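Tannase (Lactobacillus plantarum, PDB 3WA7) hydrolyses galloyl ester bonds in tannins and is an alpha/beta-hydrolase, probably acting through a catalytic serine. Local coordinates at residues N73-Y78 and A164-S169; D213-W218 and L261-F265; N224-Q230 and E244-L250. All blocks are in the same frame, centred on the assembly; numbering follows the deposited sequence.

Interaction 1 of 3, residues N73-Y78 and A164-S169; sequences NTVGGY and AGGATS. With SO4 (sulfate ion), chain C.
Segment 73-78 is a loop that wraps around the first turn of helix 164-174. Val75 CA lies 4.5 Å from Gly165 CA, and Gly76 CA 5.1 Å from Ala164 CA. Asn73 (chi1 p) closes an Asx turn, with Val75 N donating to Asn73 OD1 at 2.9 Å. The side-chain amide of Asn73 also donates, from Asn73 ND2 to Gly165 O at 3.0 Å, almost in line. The loop lies so close to the helix that Gly165 must be glycine-sized: a CB there would clash with Asn73 OD1 and Val75 O. The main bump is Ala164 CB. It fills the hollow formed by Val75 (chi1 t; CG1 to Ala164 CB 4.0 Å), the Gly77 backbone and Tyr78. Gly77 and Tyr78 both take left-handed helical angles, and Tyr78 (chi1 m) lays its ring face on the methyl: Ala164 CB is 3.7 Å from the ring centroid, a CH-pi contact. Tyr78 OH reaches 3.4 Å from Ala167 CB and is hydrogen-bonded to Ile206 O. Gly77 N donates to sulfate O4 at 2.7 Å, and the sulfate is also hydrogen-bonded to Ser163 OG. The arrangement is consistent with a nucleophile elbow (GxSxG) facing an oxyanion-hole loop, as in alpha/beta-hydrolases.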
loop_
_atom_site.group_PDB
_atom_site.type_symbol
_atom_site.label_atom_id
_atom_site.label_comp_id
_atom_site.label_asym_id
_atom_site.label_seq_id
_atom_site.Cartn_x
_atom_site.Cartn_y
_atom_site.Cartn_z
ATOM N N ASN A 73 -3.510 8.090 2.697
ATOM C CA ASN A 73 -4.637 7.942 1.788
ATOM C C ASN A 73 -5.557 6.864 2.348
ATOM O O ASN A 73 -5.133 6.011 3.129
ATOM C CB ASN A 73 -4.170 7.596 0.368
ATOM C CG ASN A 73 -3.672 6.171 0.239
ATOM O OD1 ASN A 73 -4.450 5.221 0.316
ATOM N ND2 ASN A 73 -2.368 6.017 0.040
ATOM N N THR A 74 -6.823 6.908 1.955
ATOM C CA THR A 74 -7.794 5.949 2.454
ATOM C C THR A 74 -8.177 4.907 1.411
ATOM O O THR A 74 -9.236 4.287 1.500
ATOM C CB THR A 74 -9.061 6.674 2.914
ATOM O OG1 THR A 74 -9.600 7.424 1.817
ATOM C CG2 THR A 74 -8.738 7.625 4.054
ATOM N N VAL A 75 -7.305 4.705 0.432
ATOM C CA VAL A 75 -7.580 3.739 -0.619
ATOM C C VAL A 75 -7.473 2.299 -0.147
ATOM O O VAL A 75 -6.511 1.911 0.522
ATOM C CB VAL A 75 -6.633 3.931 -1.827
ATOM C CG1 VAL A 75 -6.859 2.825 -2.858
ATOM C CG2 VAL A 75 -6.875 5.289 -2.462
ATOM N N GLY A 76 -8.491 1.524 -0.497
ATOM C CA GLY A 76 -8.540 0.112 -0.172
ATOM C C GLY A 76 -9.224 -0.567 -1.344
ATOM O O GLY A 76 -10.127 0.015 -1.941
ATOM N N GLY A 77 -8.794 -1.779 -1.684
ATOM C CA GLY A 77 -9.398 -2.509 -2.791
ATOM C C GLY A 77 -9.356 -1.790 -4.124
ATOM O O GLY A 77 -10.111 -2.129 -5.040
ATOM N N TYR A 78 -8.456 -0.816 -4.236
ATOM C CA TYR A 78 -8.308 0.010 -5.432
ATOM C C TYR A 78 -9.588 0.786 -5.723
ATOM O O TYR A 78 -9.870 1.173 -6.860
ATOM C CB TYR A 78 -7.876 -0.832 -6.638
ATOM C CG TYR A 78 -6.388 -1.106 -6.628
ATOM C CD1 TYR A 78 -5.885 -2.349 -6.253
ATOM C CD2 TYR A 78 -5.477 -0.094 -6.939
ATOM C CE1 TYR A 78 -4.509 -2.580 -6.184
ATOM C CE2 TYR A 78 -4.102 -0.312 -6.872
ATOM C CZ TYR A 78 -3.623 -1.556 -6.495
ATOM O OH TYR A 78 -2.261 -1.771 -6.427
ATOM N N ALA A 164 -4.118 -1.652 -0.919
ATOM C CA ALA A 164 -4.019 -0.989 -2.216
ATOM C C ALA A 164 -3.480 0.421 -1.967
ATOM O O ALA A 164 -2.804 1.002 -2.817
ATOM C CB ALA A 164 -5.389 -0.921 -2.887
ATOM N N GLY A 165 -3.793 0.962 -0.791
ATOM C CA GLY A 165 -3.326 2.291 -0.426
ATOM C C GLY A 165 -1.842 2.253 -0.121
ATOM O O GLY A 165 -1.145 3.266 -0.213
ATOM N N GLY A 166 -1.358 1.077 0.266
ATOM C CA GLY A 166 0.059 0.925 0.547
ATOM C C GLY A 166 0.806 0.891 -0.778
ATOM O O GLY A 166 1.934 1.380 -0.889
ATOM N N ALA A 167 0.173 0.309 -1.792
ATOM C CA ALA A 167 0.774 0.240 -3.117
ATOM C C ALA A 167 0.831 1.657 -3.682
ATOM O O ALA A 167 1.776 2.023 -4.386
ATOM C CB ALA A 167 -0.058 -0.661 -4.035
ATOM N N THR A 168 -0.188 2.454 -3.364
ATOM C CA THR A 168 -0.255 3.835 -3.834
ATOM C C THR A 168 0.902 4.636 -3.248
ATOM O O THR A 168 1.575 5.383 -3.958
ATOM C CB THR A 168 -1.595 4.485 -3.434
ATOM O OG1 THR A 168 -2.671 3.750 -4.034
ATOM C CG2 THR A 168 -1.655 5.945 -3.896
ATOM N N SER A 169 1.130 4.467 -1.950
ATOM C CA SER A 169 2.218 5.152 -1.264
ATOM C C SER A 169 3.559 4.716 -1.853
ATOM O O SER A 169 4.413 5.548 -2.167
ATOM C CB SER A 169 2.178 4.826 0.232
ATOM O OG SER A 169 3.275 5.408 0.913
HETATM S S SO4 C . -8.688 -3.894 1.040
HETATM O O1 SO4 C . -9.338 -2.839 1.840
HETATM O O2 SO4 C . -8.095 -4.899 1.934
HETATM O O3 SO4 C . -9.700 -4.546 0.196
HETATM O O4 SO4 C . -7.637 -3.295 0.199
#

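Interaction 2 of 3, residues D213-W218 and L261-F265; sequences DMAYEW and LKAQF
Helical segments 213-218 and 261-265 cross steeply, at -106°, with axes 7.3 Å apart at closest approach. Met214 CA lies 4.6 Å from Leu261 CA, and Trp218 CA 4.1 Å from Lys262 CA. The contact is held by packing. Apolar contacts start with selenomethionine Met214 (m, t, m): its CG is 3.8 Å from Leu261 CD2 and its SE 3.7 Å from Gln264 CB. Glu217 CG meets Leu261 CD1 at 3.7 Å. Lys262 lays its aliphatic chain along Trp218, with CG 3.7 Å from Trp218 CA. The aromatic contacts centre on Phe265 (chi1 t). Ala215 CA sits over its ring face, 3.9 Å from the centroid, a CH-pi contact. Trp218 CB is 3.5 Å from Phe265 CD2, and the Trp218 five-membered ring meets the Phe265 ring obliquely, planes at 37°. The polar ends find partners elsewhere: Glu217 with Ser258 and Arg341, Lys262 with Ala287, Trp218 with Gly288. Helix 291-309 packs on Trp218, while helix 425-436 touches Ala215 and Phe265.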
loop_
_atom_site.group_PDB
_atom_site.type_symbol
_atom_site.label_atom_id
_atom_site.label_comp_id
_atom_site.label_asym_id
_atom_site.label_seq_id
_atom_site.Cartn_x
_atom_site.Cartn_y
_atom_site.Cartn_z
ATOM N N ASP A 213 -0.192 -13.534 -8.821
ATOM C CA ASP A 213 -0.836 -14.840 -8.927
ATOM C C ASP A 213 0.191 -15.948 -8.757
ATOM O O ASP A 213 -0.059 -16.930 -8.053
ATOM C CB ASP A 213 -1.553 -14.997 -10.271
ATOM C CG ASP A 213 -2.827 -14.176 -10.346
ATOM O OD1 ASP A 213 -3.570 -14.157 -9.340
ATOM O OD2 ASP A 213 -3.089 -13.568 -11.404
HETATM N N MSE A 214 1.340 -15.796 -9.409
HETATM C CA MSE A 214 2.404 -16.788 -9.305
HETATM C C MSE A 214 2.924 -16.871 -7.872
HETATM O O MSE A 214 3.189 -17.958 -7.364
HETATM C CB MSE A 214 3.567 -16.439 -10.236
HETATM C CG MSE A 214 3.275 -16.659 -11.703
HETATM SE SE MSE A 214 4.851 -16.299 -12.765
HETATM C CE MSE A 214 4.893 -14.398 -12.572
ATOM N N ALA A 215 3.074 -15.719 -7.224
ATOM C CA ALA A 215 3.569 -15.700 -5.853
ATOM C C ALA A 215 2.576 -16.362 -4.905
ATOM O O ALA A 215 2.966 -17.093 -3.992
ATOM C CB ALA A 215 3.836 -14.260 -5.403
ATOM N N TYR A 216 1.291 -16.112 -5.127
ATOM C CA TYR A 216 0.268 -16.675 -4.258
ATOM C C TYR A 216 0.258 -18.196 -4.310
ATOM O O TYR A 216 0.115 -18.856 -3.279
ATOM C CB TYR A 216 -1.120 -16.150 -4.636
ATOM C CG TYR A 216 -2.074 -16.095 -3.459
ATOM C CD1 TYR A 216 -1.949 -15.101 -2.486
ATOM C CD2 TYR A 216 -3.073 -17.056 -3.295
ATOM C CE1 TYR A 216 -2.794 -15.063 -1.374
ATOM C CE2 TYR A 216 -3.926 -17.029 -2.184
ATOM C CZ TYR A 216 -3.778 -16.033 -1.231
ATOM O OH TYR A 216 -4.606 -16.004 -0.131
ATOM N N GLU A 217 0.403 -18.752 -5.507
ATOM C CA GLU A 217 0.398 -20.198 -5.655
ATOM C C GLU A 217 1.704 -20.841 -5.203
ATOM O O GLU A 217 1.709 -21.990 -4.764
ATOM C CB GLU A 217 0.057 -20.579 -7.094
ATOM C CG GLU A 217 -1.342 -20.130 -7.488
ATOM C CD GLU A 217 -2.370 -20.423 -6.403
ATOM O OE1 GLU A 217 -2.447 -21.583 -5.947
ATOM O OE2 GLU A 217 -3.104 -19.497 -6.004
ATOM N N TRP A 218 2.814 -20.117 -5.310
ATOM C CA TRP A 218 4.071 -20.663 -4.822
ATOM C C TRP A 218 3.863 -20.889 -3.324
ATOM O O TRP A 218 4.296 -21.895 -2.760
ATOM C CB TRP A 218 5.223 -19.675 -5.014
ATOM C CG TRP A 218 6.422 -20.025 -4.173
ATOM C CD1 TRP A 218 7.341 -21.007 -4.418
ATOM C CD2 TRP A 218 6.772 -19.457 -2.905
ATOM N NE1 TRP A 218 8.238 -21.089 -3.377
ATOM C CE2 TRP A 218 7.910 -20.148 -2.435
ATOM C CE3 TRP A 218 6.228 -18.432 -2.116
ATOM C CZ2 TRP A 218 8.517 -19.850 -1.210
ATOM C CZ3 TRP A 218 6.833 -18.135 -0.893
ATOM C CH2 TRP A 218 7.966 -18.844 -0.455
ATOM N N LEU A 261 1.204 -22.096 -11.950
ATOM C CA LEU A 261 1.563 -20.763 -11.483
ATOM C C LEU A 261 2.745 -20.849 -10.530
ATOM O O LEU A 261 3.663 -20.030 -10.593
ATOM C CB LEU A 261 0.364 -20.101 -10.793
ATOM C CG LEU A 261 -0.670 -19.488 -11.752
ATOM C CD1 LEU A 261 -1.995 -19.269 -11.042
ATOM C CD2 LEU A 261 -0.130 -18.172 -12.293
ATOM N N LYS A 262 2.731 -21.849 -9.655
ATOM C CA LYS A 262 3.823 -22.023 -8.703
ATOM C C LYS A 262 5.133 -22.290 -9.436
ATOM O O LYS A 262 6.169 -21.708 -9.114
ATOM C CB LYS A 262 3.525 -23.181 -7.747
ATOM C CG LYS A 262 4.725 -23.608 -6.907
ATOM C CD LYS A 262 4.313 -24.530 -5.765
ATOM C CE LYS A 262 5.524 -24.948 -4.943
ATOM N NZ LYS A 262 6.278 -26.044 -5.929
ATOM N N ALA A 263 5.083 -23.177 -10.424
ATOM C CA ALA A 263 6.272 -23.512 -11.196
ATOM C C ALA A 263 6.839 -22.276 -11.888
ATOM O O ALA A 263 8.050 -22.055 -11.891
ATOM C CB ALA A 263 5.936 -24.580 -12.234
ATOM N N GLN A 264 5.964 -21.470 -12.477
ATOM C CA GLN A 264 6.424 -20.280 -13.171
ATOM C C GLN A 264 6.990 -19.216 -12.233
ATOM O O GLN A 264 7.813 -18.397 -12.645
ATOM C CB GLN A 264 5.302 -19.712 -14.042
ATOM C CG GLN A 264 5.046 -20.540 -15.302
ATOM C CD GLN A 264 6.319 -20.810 -16.096
ATOM O OE1 GLN A 264 7.025 -21.794 -15.857
ATOM N NE2 GLN A 264 6.626 -19.923 -17.035
ATOM N N PHE A 265 6.574 -19.228 -10.970
ATOM C CA PHE A 265 7.107 -18.252 -10.028
ATOM C C PHE A 265 8.616 -18.446 -9.863
ATOM O O PHE A 265 9.345 -17.481 -9.646
ATOM C CB PHE A 265 6.435 -18.370 -8.654
ATOM C CG PHE A 265 6.881 -17.316 -7.676
ATOM C CD1 PHE A 265 6.591 -15.972 -7.902
ATOM C CD2 PHE A 265 7.600 -17.663 -6.533
ATOM C CE1 PHE A 265 7.008 -14.988 -7.009
ATOM C CE2 PHE A 265 8.025 -16.688 -5.629
ATOM C CZ PHE A 265 7.725 -15.343 -5.871
#

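Interaction 3 of 3, residues N224-Q230 and E244-L250; sequences NDWHRYQ and EPVSGQL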
loop_
_atom_site.group_PDB
_atom_site.type_symbol
_atom_site.label_atom_id
_atom_site.label_comp_id
_atom_site.label_asym_id
_atom_site.label_seq_id
_atom_site.Cartn_x
_atom_site.Cartn_y
_atom_site.Cartn_z
ATOM N N ASN A 224 -5.796 -26.795 -0.748
ATOM C CA ASN A 224 -6.951 -26.662 -1.627
ATOM C C ASN A 224 -8.250 -26.060 -1.113
ATOM O O ASN A 224 -9.200 -25.903 -1.879
ATOM C CB ASN A 224 -7.230 -28.014 -2.280
ATOM C CG ASN A 224 -6.019 -28.552 -3.013
ATOM O OD1 ASN A 224 -5.335 -27.813 -3.720
ATOM N ND2 ASN A 224 -5.745 -29.840 -2.850
ATOM N N ASP A 225 -8.318 -25.736 0.169
ATOM C CA ASP A 225 -9.523 -25.105 0.680
ATOM C C ASP A 225 -9.180 -23.652 0.970
ATOM O O ASP A 225 -8.104 -23.356 1.482
ATOM C CB ASP A 225 -10.020 -25.799 1.955
ATOM C CG ASP A 225 -8.931 -25.983 2.988
ATOM O OD1 ASP A 225 -7.957 -26.712 2.703
ATOM O OD2 ASP A 225 -9.050 -25.406 4.087
ATOM N N TRP A 226 -10.075 -22.742 0.605
ATOM C CA TRP A 226 -9.844 -21.329 0.867
ATOM C C TRP A 226 -10.927 -20.804 1.796
ATOM O O TRP A 226 -12.041 -21.331 1.830
ATOM C CB TRP A 226 -9.807 -20.517 -0.435
ATOM C CG TRP A 226 -10.958 -20.747 -1.368
ATOM C CD1 TRP A 226 -11.035 -21.682 -2.362
ATOM C CD2 TRP A 226 -12.187 -20.014 -1.409
ATOM N NE1 TRP A 226 -12.237 -21.574 -3.021
ATOM C CE2 TRP A 226 -12.964 -20.559 -2.455
ATOM C CE3 TRP A 226 -12.711 -18.949 -0.662
ATOM C CZ2 TRP A 226 -14.238 -20.075 -2.774
ATOM C CZ3 TRP A 226 -13.980 -18.466 -0.980
ATOM C CH2 TRP A 226 -14.727 -19.032 -2.028
ATOM N N HIS A 227 -10.594 -19.763 2.551
ATOM C CA HIS A 227 -11.520 -19.177 3.514
ATOM C C HIS A 227 -11.362 -17.665 3.559
ATOM O O HIS A 227 -10.250 -17.162 3.692
ATOM C CB HIS A 227 -11.233 -19.747 4.906
ATOM C CG HIS A 227 -11.171 -21.240 4.943
ATOM N ND1 HIS A 227 -12.289 -22.027 5.124
ATOM C CD2 HIS A 227 -10.137 -22.093 4.755
ATOM C CE1 HIS A 227 -11.944 -23.300 5.046
ATOM N NE2 HIS A 227 -10.644 -23.367 4.822
ATOM N N ARG A 228 -12.472 -16.941 3.456
ATOM C CA ARG A 228 -12.422 -15.484 3.513
ATOM C C ARG A 228 -13.770 -14.933 3.951
ATOM O O ARG A 228 -14.695 -15.689 4.243
ATOM C CB ARG A 228 -12.046 -14.909 2.140
ATOM C CG ARG A 228 -13.087 -15.139 1.055
ATOM C CD ARG A 228 -12.504 -14.927 -0.340
ATOM N NE ARG A 228 -12.038 -13.560 -0.566
ATOM C CZ ARG A 228 -11.392 -13.166 -1.661
ATOM N NH1 ARG A 228 -11.131 -14.037 -2.629
ATOM N NH2 ARG A 228 -11.012 -11.902 -1.797
ATOM N N TYR A 229 -13.867 -13.612 4.016
ATOM C CA TYR A 229 -15.112 -12.957 4.385
ATOM C C TYR A 229 -15.468 -12.004 3.256
ATOM O O TYR A 229 -14.646 -11.179 2.853
ATOM C CB TYR A 229 -14.963 -12.177 5.698
ATOM C CG TYR A 229 -14.846 -13.053 6.927
ATOM C CD1 TYR A 229 -13.630 -13.633 7.282
ATOM C CD2 TYR A 229 -15.964 -13.334 7.714
ATOM C CE1 TYR A 229 -13.529 -14.474 8.391
ATOM C CE2 TYR A 229 -15.874 -14.176 8.824
ATOM C CZ TYR A 229 -14.653 -14.742 9.156
ATOM O OH TYR A 229 -14.555 -15.581 10.244
ATOM N N GLN A 230 -16.682 -12.129 2.729
ATOM C CA GLN A 230 -17.109 -11.254 1.648
ATOM C C GLN A 230 -18.122 -10.237 2.154
ATOM O O GLN A 230 -19.055 -10.578 2.881
ATOM C CB GLN A 230 -17.723 -12.058 0.498
ATOM C CG GLN A 230 -19.069 -12.682 0.812
ATOM C CD GLN A 230 -19.775 -13.188 -0.431
ATOM O OE1 GLN A 230 -19.266 -14.057 -1.140
ATOM N NE2 GLN A 230 -20.955 -12.642 -0.703
ATOM N N GLU A 244 -19.735 -11.778 5.681
ATOM C CA GLU A 244 -20.228 -13.133 5.848
ATOM C C GLU A 244 -19.103 -14.073 5.452
ATOM O O GLU A 244 -18.448 -13.874 4.429
ATOM C CB GLU A 244 -21.452 -13.377 4.967
ATOM C CG GLU A 244 -22.747 -12.846 5.560
ATOM C CD GLU A 244 -23.942 -13.104 4.666
ATOM O OE1 GLU A 244 -24.047 -14.227 4.127
ATOM O OE2 GLU A 244 -24.780 -12.190 4.509
ATOM N N PRO A 245 -18.849 -15.102 6.272
ATOM C CA PRO A 245 -17.782 -16.056 5.968
ATOM C C PRO A 245 -18.117 -16.882 4.735
ATOM O O PRO A 245 -19.256 -17.312 4.551
ATOM C CB PRO A 245 -17.709 -16.901 7.234
ATOM C CG PRO A 245 -19.139 -16.931 7.685
ATOM C CD PRO A 245 -19.559 -15.486 7.507
ATOM N N VAL A 246 -17.121 -17.085 3.885
ATOM C CA VAL A 246 -17.301 -17.869 2.675
ATOM C C VAL A 246 -16.075 -18.748 2.480
ATOM O O VAL A 246 -14.960 -18.355 2.818
ATOM C CB VAL A 246 -17.486 -16.964 1.438
ATOM C CG1 VAL A 246 -18.781 -16.177 1.563
ATOM C CG2 VAL A 246 -16.307 -16.018 1.302
ATOM N N SER A 247 -16.286 -19.944 1.950
ATOM C CA SER A 247 -15.183 -20.863 1.722
ATOM C C SER A 247 -15.464 -21.734 0.512
ATOM O O SER A 247 -16.572 -21.733 -0.024
ATOM C CB SER A 247 -14.964 -21.746 2.951
ATOM O OG SER A 247 -16.092 -22.565 3.201
ATOM N N GLY A 248 -14.452 -22.474 0.083
ATOM C CA GLY A 248 -14.617 -23.344 -1.060
ATOM C C GLY A 248 -13.429 -24.260 -1.247
ATOM O O GLY A 248 -12.399 -24.098 -0.593
ATOM N N GLN A 249 -13.586 -25.230 -2.141
ATOM C CA GLN A 249 -12.538 -26.190 -2.451
ATOM C C GLN A 249 -12.108 -25.971 -3.893
ATOM O O GLN A 249 -12.951 -25.816 -4.776
ATOM C CB GLN A 249 -13.060 -27.620 -2.301
ATOM C CG GLN A 249 -13.330 -28.062 -0.876
ATOM C CD GLN A 249 -12.066 -28.152 -0.049
ATOM O OE1 GLN A 249 -11.043 -28.662 -0.510
ATOM N NE2 GLN A 249 -12.131 -27.669 1.187
ATOM N N LEU A 250 -10.802 -25.952 -4.130
ATOM C CA LEU A 250 -10.287 -25.765 -5.478
ATOM C C LEU A 250 -10.621 -26.984 -6.326
ATOM O O LEU A 250 -10.482 -28.121 -5.875
ATOM C CB LEU A 250 -8.766 -25.578 -5.458
ATOM C CG LEU A 250 -8.202 -24.368 -4.713
ATOM C CD1 LEU A 250 -6.687 -24.347 -4.863
ATOM C CD2 LEU A 250 -8.813 -23.088 -5.266
HETATM O O HOH W 1 -8.515 -28.994 1.159
HETATM O O HOH W 2 -12.817 -22.621 -5.666
#
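Seven backbone hydrogen bonds pair these antiparallel segments, from Leu250 N to Asn224 O (2.8 Å) to the reciprocal Gln230-Glu244 pair. The side chains then sort onto two faces. Trp226, Arg228, Gln230, Glu244 and Val246 share one. Trp226 (chi1 p, chi2 -90°) folds its indole across the opposite strand, directly over Gly248. Gly248 CA lies 3.8 Å from the centroid of the five-membered ring, a CH-pi contact. A CB on residue 248 would clash with Trp226 CZ2. The far edge of the indole reaches Val246, with Trp226 CZ3 4.1 Å from Val246 CG2. At the near end, Trp226 CD1 is 3.9 Å from Leu250 CD2. Water 2 accepts from Trp226 NE1 at 2.9 Å. Arg228 also takes chi1 p, so its CG packs 3.3 Å from Val246 CG2. Gln230 (chi1 p) brings OE1 to 3.5 Å from Val246 CG1.

The pair forms a two-stranded beta hairpin, 225-232 and 241-249, separate from the large sheet of the alpha/beta-hydrolase fold. It lies at the surface. His227 O accepts a hydrogen bond from Arg420 NH2, and the His227 backbone is also hydrogen-bonded to that of Arg341.

Asp225, His227, Tyr229, Pro245, Ser247 and Gln249 lie on the opposite face. With Asp225 at chi1 p and His227 at chi1 m, the two side chains meet on this face, and His227 NE2 donates to Asp225 OD2 at 2.7 Å. Gln249 (m, m) curls back over Asp225. Water 1 joins Gln249 OE1 (3.0 Å) to Asp225 OD1 (2.8 Å). Further along, Tyr229 (chi1 m) sets CE2 3.6 Å from Pro245 CB.

Overall arrangement
From the N terminus, interaction 1 comes first. It closes the loop between residues 73-78, after strand 69-72, and helix 164-174, inside the core of the hydrolase fold. The chain then runs through strand 199-203 of the large sheet to helix 209-220, where interaction 2 opens. Strands 225-232 and 241-249 pair as interaction 3, nested within the loop that helix 252-271 closes. Interactions 2 and 3 come within about 5 Å at their nearest atoms, without touching. Arg341 is shared by both: it forms a salt bridge with Glu217 and a backbone hydrogen bond with His227. The centre of interaction 1 lies about 24 Å from the centres of both others.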